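Local coordinates for protein ethyl acetate hydrolase (Pseudomonas veronii, PDB 5EFZ) that hydrolyses ethyl acetate to ethanol and acetate, serving the breakdown of short-chain methyl ketones such as 2-butanone, at residues A[158-161]-A[166-169]; A[280-283]-A[288-291]. All coordinates share one frame; numbering follows the deposited sequence.

Contact 1 of 2, residues A[158-161]-A[166-169]; sequences YEWA and DFVK
W160 reaches from helix 152-163 to the following loop with the six-membered part of its indole, and F167 and V168 meet it there. The tightest touch is W160 CZ3 on F167 CD1, 3.3 Å apart. Next to it, W160 CH2 lies 3.9 Å from F167 CE1. The two rings are tilted at 39° with their centroids 5.3 Å apart, so the pair is neither a flat stack nor a T. V168 adds a methyl against the six-membered ring, its CG2 3.6 Å from W160 CE3. The same V168 CG2 also packs on the helix backbone, 3.7 Å from W160 O. That methyl is anti to the carbonyl carbon of V168, a rotation that turns it to the helix. The indole itself has a first torsion of -104°, about 44° from the nearest staggered value, which suggests some strain in this torsion. Helix 152-163 follows the probable nucleophile S151, on its GxSxG elbow, and the loop runs on into strand 170-174; the contact thus lies in the return half of the beta-alpha-beta crossover linking the neighbouring parallel strands 146-150 and 170-174 of the alpha/beta hydrolase sheet. Helix 124-139 borders the same cluster: Q131 OE1 takes the bond from W160 NE1, V128 touches the indole, and H132 meets F167 edge-to-face. With an alanine at W160 the indole is gone, which would probably open a gap beside F167 and V168 and leave Q131 OE1 without its donor. Farther out, the loop is braced by K169 NZ, which donates to D166 O at 3.1 Å in the carbonyl plane, while the D166 carboxylate forms a salt bridge with K294.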
loop_
_atom_site.group_PDB
_atom_site.type_symbol
_atom_site.label_atom_id
_atom_site.label_comp_id
_atom_site.label_asym_id
_atom_site.label_seq_id
_atom_site.Cartn_x
_atom_site.Cartn_y
_atom_site.Cartn_z
ATOM N N TYR A 158 -16.858 16.265 6.981
ATOM C CA TYR A 158 -16.428 16.595 8.336
ATOM C C TYR A 158 -16.237 18.093 8.513
ATOM O O TYR A 158 -16.666 18.690 9.510
ATOM C CB TYR A 158 -15.117 15.875 8.672
ATOM C CG TYR A 158 -15.313 14.423 9.042
ATOM C CD1 TYR A 158 -16.146 14.061 10.117
ATOM C CD2 TYR A 158 -14.659 13.402 8.347
ATOM C CE1 TYR A 158 -16.295 12.698 10.484
ATOM C CE2 TYR A 158 -14.814 12.047 8.716
ATOM C CZ TYR A 158 -15.626 11.718 9.776
ATOM O OH TYR A 158 -15.775 10.371 10.113
ATOM N N GLU A 159 -15.580 18.711 7.544
ATOM C CA GLU A 159 -15.369 20.141 7.648
ATOM C C GLU A 159 -16.698 20.913 7.703
ATOM O O GLU A 159 -16.853 21.863 8.491
ATOM C CB GLU A 159 -14.508 20.627 6.475
ATOM C CG GLU A 159 -14.325 22.167 6.423
ATOM C CD GLU A 159 -13.411 22.763 7.509
ATOM O OE1 GLU A 159 -12.625 22.034 8.181
ATOM O OE2 GLU A 159 -13.484 24.005 7.703
ATOM N N TRP A 160 -17.668 20.492 6.890
ATOM C CA TRP A 160 -19.021 21.068 6.966
ATOM C C TRP A 160 -19.604 20.942 8.373
ATOM O O TRP A 160 -20.100 21.930 8.936
ATOM C CB TRP A 160 -19.968 20.368 5.969
ATOM C CG TRP A 160 -20.246 21.191 4.740
ATOM C CD1 TRP A 160 -19.662 21.057 3.504
ATOM C CD2 TRP A 160 -21.119 22.331 4.657
ATOM N NE1 TRP A 160 -20.136 22.030 2.656
ATOM C CE2 TRP A 160 -21.064 22.796 3.333
ATOM C CE3 TRP A 160 -22.012 22.937 5.557
ATOM C CZ2 TRP A 160 -21.832 23.874 2.893
ATOM C CZ3 TRP A 160 -22.787 23.997 5.118
ATOM C CH2 TRP A 160 -22.682 24.464 3.801
ATOM N N ALA A 161 -19.533 19.731 8.939
ATOM C CA ALA A 161 -20.179 19.452 10.234
ATOM C C ALA A 161 -19.525 20.213 11.377
ATOM O O ALA A 161 -20.177 20.491 12.384
ATOM C CB ALA A 161 -20.169 17.945 10.529
ATOM N N ASP A 166 -24.828 23.854 13.203
ATOM C CA ASP A 166 -26.291 23.874 13.105
ATOM C C ASP A 166 -26.843 23.665 11.679
ATOM O O ASP A 166 -27.970 23.198 11.478
ATOM C CB ASP A 166 -26.818 25.210 13.643
ATOM C CG ASP A 166 -26.772 25.282 15.163
ATOM O OD1 ASP A 166 -27.220 24.321 15.833
ATOM O OD2 ASP A 166 -26.268 26.289 15.688
ATOM N N PHE A 167 -26.045 24.016 10.690
ATOM C CA PHE A 167 -26.466 23.954 9.303
ATOM C C PHE A 167 -26.626 22.491 8.846
ATOM O O PHE A 167 -27.468 22.181 8.003
ATOM C CB PHE A 167 -25.415 24.682 8.444
ATOM C CG PHE A 167 -25.925 25.213 7.122
ATOM C CD1 PHE A 167 -25.983 24.392 5.995
ATOM C CD2 PHE A 167 -26.284 26.549 6.997
ATOM C CE1 PHE A 167 -26.409 24.915 4.739
ATOM C CE2 PHE A 167 -26.718 27.075 5.769
ATOM C CZ PHE A 167 -26.778 26.252 4.639
ATOM N N VAL A 168 -25.795 21.601 9.394
ATOM C CA VAL A 168 -25.730 20.222 8.927
ATOM C C VAL A 168 -26.562 19.344 9.865
ATOM O O VAL A 168 -26.183 19.128 11.021
ATOM C CB VAL A 168 -24.247 19.738 8.848
ATOM C CG1 VAL A 168 -24.141 18.292 8.324
ATOM C CG2 VAL A 168 -23.412 20.720 7.973
ATOM N N LYS A 169 -27.710 18.867 9.385
ATOM C CA LYS A 169 -28.583 18.079 10.275
ATOM C C LYS A 169 -28.094 16.631 10.409
ATOM O O LYS A 169 -28.319 16.002 11.461
ATOM C CB LYS A 169 -30.036 18.102 9.782
ATOM C CG LYS A 169 -30.639 19.515 9.670
ATOM C CD LYS A 169 -30.434 20.280 10.988
ATOM C CE LYS A 169 -31.079 21.657 10.939
ATOM N NZ LYS A 169 -30.886 22.454 12.196
#

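Contact 2 of 2, residues A[280-283]-A[288-291]; sequences RHTG and KALG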
loop_
_atom_site.group_PDB
_atom_site.type_symbol
_atom_site.label_atom_id
_atom_site.label_comp_id
_atom_site.label_asym_id
_atom_site.label_seq_id
_atom_site.Cartn_x
_atom_site.Cartn_y
_atom_site.Cartn_z
ATOM N N ARG A 280 -7.880 22.519 12.595
ATOM C CA ARG A 280 -7.456 23.897 12.350
ATOM C C ARG A 280 -8.436 24.902 12.990
ATOM O O ARG A 280 -8.059 26.021 13.324
ATOM C CB ARG A 280 -7.316 24.158 10.843
ATOM C CG ARG A 280 -6.158 23.372 10.224
ATOM C CD ARG A 280 -6.109 23.535 8.706
ATOM N NE ARG A 280 -5.750 24.900 8.315
ATOM C CZ ARG A 280 -4.503 25.365 8.278
ATOM N NH1 ARG A 280 -3.477 24.589 8.642
ATOM N NH2 ARG A 280 -4.287 26.613 7.892
ATOM N N HIS A 281 -9.694 24.509 13.177
ATOM C CA HIS A 281 -10.645 25.395 13.858
ATOM C C HIS A 281 -10.404 25.536 15.362
ATOM O O HIS A 281 -10.903 26.482 16.001
ATOM C CB HIS A 281 -12.072 24.897 13.657
ATOM C CG HIS A 281 -12.545 24.987 12.247
ATOM N ND1 HIS A 281 -12.991 26.168 11.689
ATOM C CD2 HIS A 281 -12.613 24.052 11.269
ATOM C CE1 HIS A 281 -13.323 25.951 10.428
ATOM N NE2 HIS A 281 -13.106 24.677 10.149
ATOM N N THR A 282 -9.669 24.594 15.942
ATOM C CA THR A 282 -9.575 24.541 17.405
ATOM C C THR A 282 -8.128 24.391 17.866
ATOM O O THR A 282 -7.843 23.627 18.786
ATOM C CB THR A 282 -10.414 23.366 17.962
ATOM O OG1 THR A 282 -10.033 22.174 17.268
ATOM C CG2 THR A 282 -11.906 23.606 17.729
ATOM N N GLY A 283 -7.220 25.107 17.199
ATOM C CA GLY A 283 -5.800 25.088 17.525
ATOM C C GLY A 283 -5.107 23.733 17.517
ATOM O O GLY A 283 -4.130 23.538 18.231
ATOM N N LYS A 288 -11.737 18.582 20.455
ATOM C CA LYS A 288 -12.526 19.810 20.595
ATOM C C LYS A 288 -13.292 20.135 19.318
ATOM O O LYS A 288 -14.459 20.519 19.371
ATOM C CB LYS A 288 -11.631 20.991 20.960
ATOM C CG LYS A 288 -12.414 22.219 21.305
ATOM C CD LYS A 288 -11.518 23.367 21.711
ATOM C CE LYS A 288 -12.335 24.631 21.937
ATOM N NZ LYS A 288 -11.468 25.818 22.252
ATOM N N ALA A 289 -12.628 19.989 18.175
ATOM C CA ALA A 289 -13.258 20.200 16.871
ATOM C C ALA A 289 -14.400 19.224 16.614
ATOM O O ALA A 289 -15.484 19.633 16.195
ATOM C CB ALA A 289 -12.216 20.068 15.738
ATOM N N LEU A 290 -14.144 17.928 16.805
ATOM C CA LEU A 290 -15.187 16.936 16.572
ATOM C C LEU A 290 -16.324 17.048 17.599
ATOM O O LEU A 290 -17.467 16.682 17.305
ATOM C CB LEU A 290 -14.602 15.513 16.592
ATOM C CG LEU A 290 -13.648 15.252 15.422
ATOM C CD1 LEU A 290 -13.051 13.827 15.480
ATOM C CD2 LEU A 290 -14.319 15.491 14.051
ATOM N N GLY A 291 -16.003 17.536 18.791
ATOM C CA GLY A 291 -17.004 17.765 19.829
ATOM C C GLY A 291 -17.997 18.860 19.471
ATOM O O GLY A 291 -19.072 18.947 20.087
#
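K288 lays its aliphatic chain alongside T282, the two residues meeting through carbon atoms alone. K288 CG lies 3.9 Å from T282 CG2, and K288 CD is the same 3.9 Å from T282 CB; because CG is anti to the backbone N (chi1 -172°) and the chain runs extended beyond it, the methylenes pass the threonine. D285, just before helix 286-290, accepts the backbone N-H of K288 through OD1. The backbone at A289 comes next, with T282 CG2 3.7 Å from A289 N. A289 CB in turn packs 3.4 Å from T282 OG1, a van der Waals touch of methyl on oxygen; the hydroxyl itself is hydrogen-bonded to D285 O in the intervening turn and more weakly to S279 O. With OG1 set between its own backbone N and carbonyl carbon (chi1 52°), the threonine can serve this turn while its methyl rests on the helix. Here the 3-10 segment and loop fold back on the short helix 286-290, in the connection between helix 263-274 and strand 296-300 of the alpha/beta hydrolase fold.

Contact 1 is buried and aromatic, whereas contact 2 is smaller in area, partly open to solvent and built from a threonine, an alanine and the aliphatic part of a lysine. Both join a helix to a segment next to it in sequence, but in reverse order: helix 152-163 to the loop after it in contact 1, and the short helix 286-290 to the 3-10 segment and loop before it in contact 2. Each lies on the way into a parallel strand, 170-174 and 296-300 respectively, and these strands are neighbours in the sheet. With centres about 13 Å apart, the contacts meet directly where E159 OE2 and H281 NE2 lie 2.6 Å apart, a probable hydrogen bond; E159 OE2 also pairs with R163.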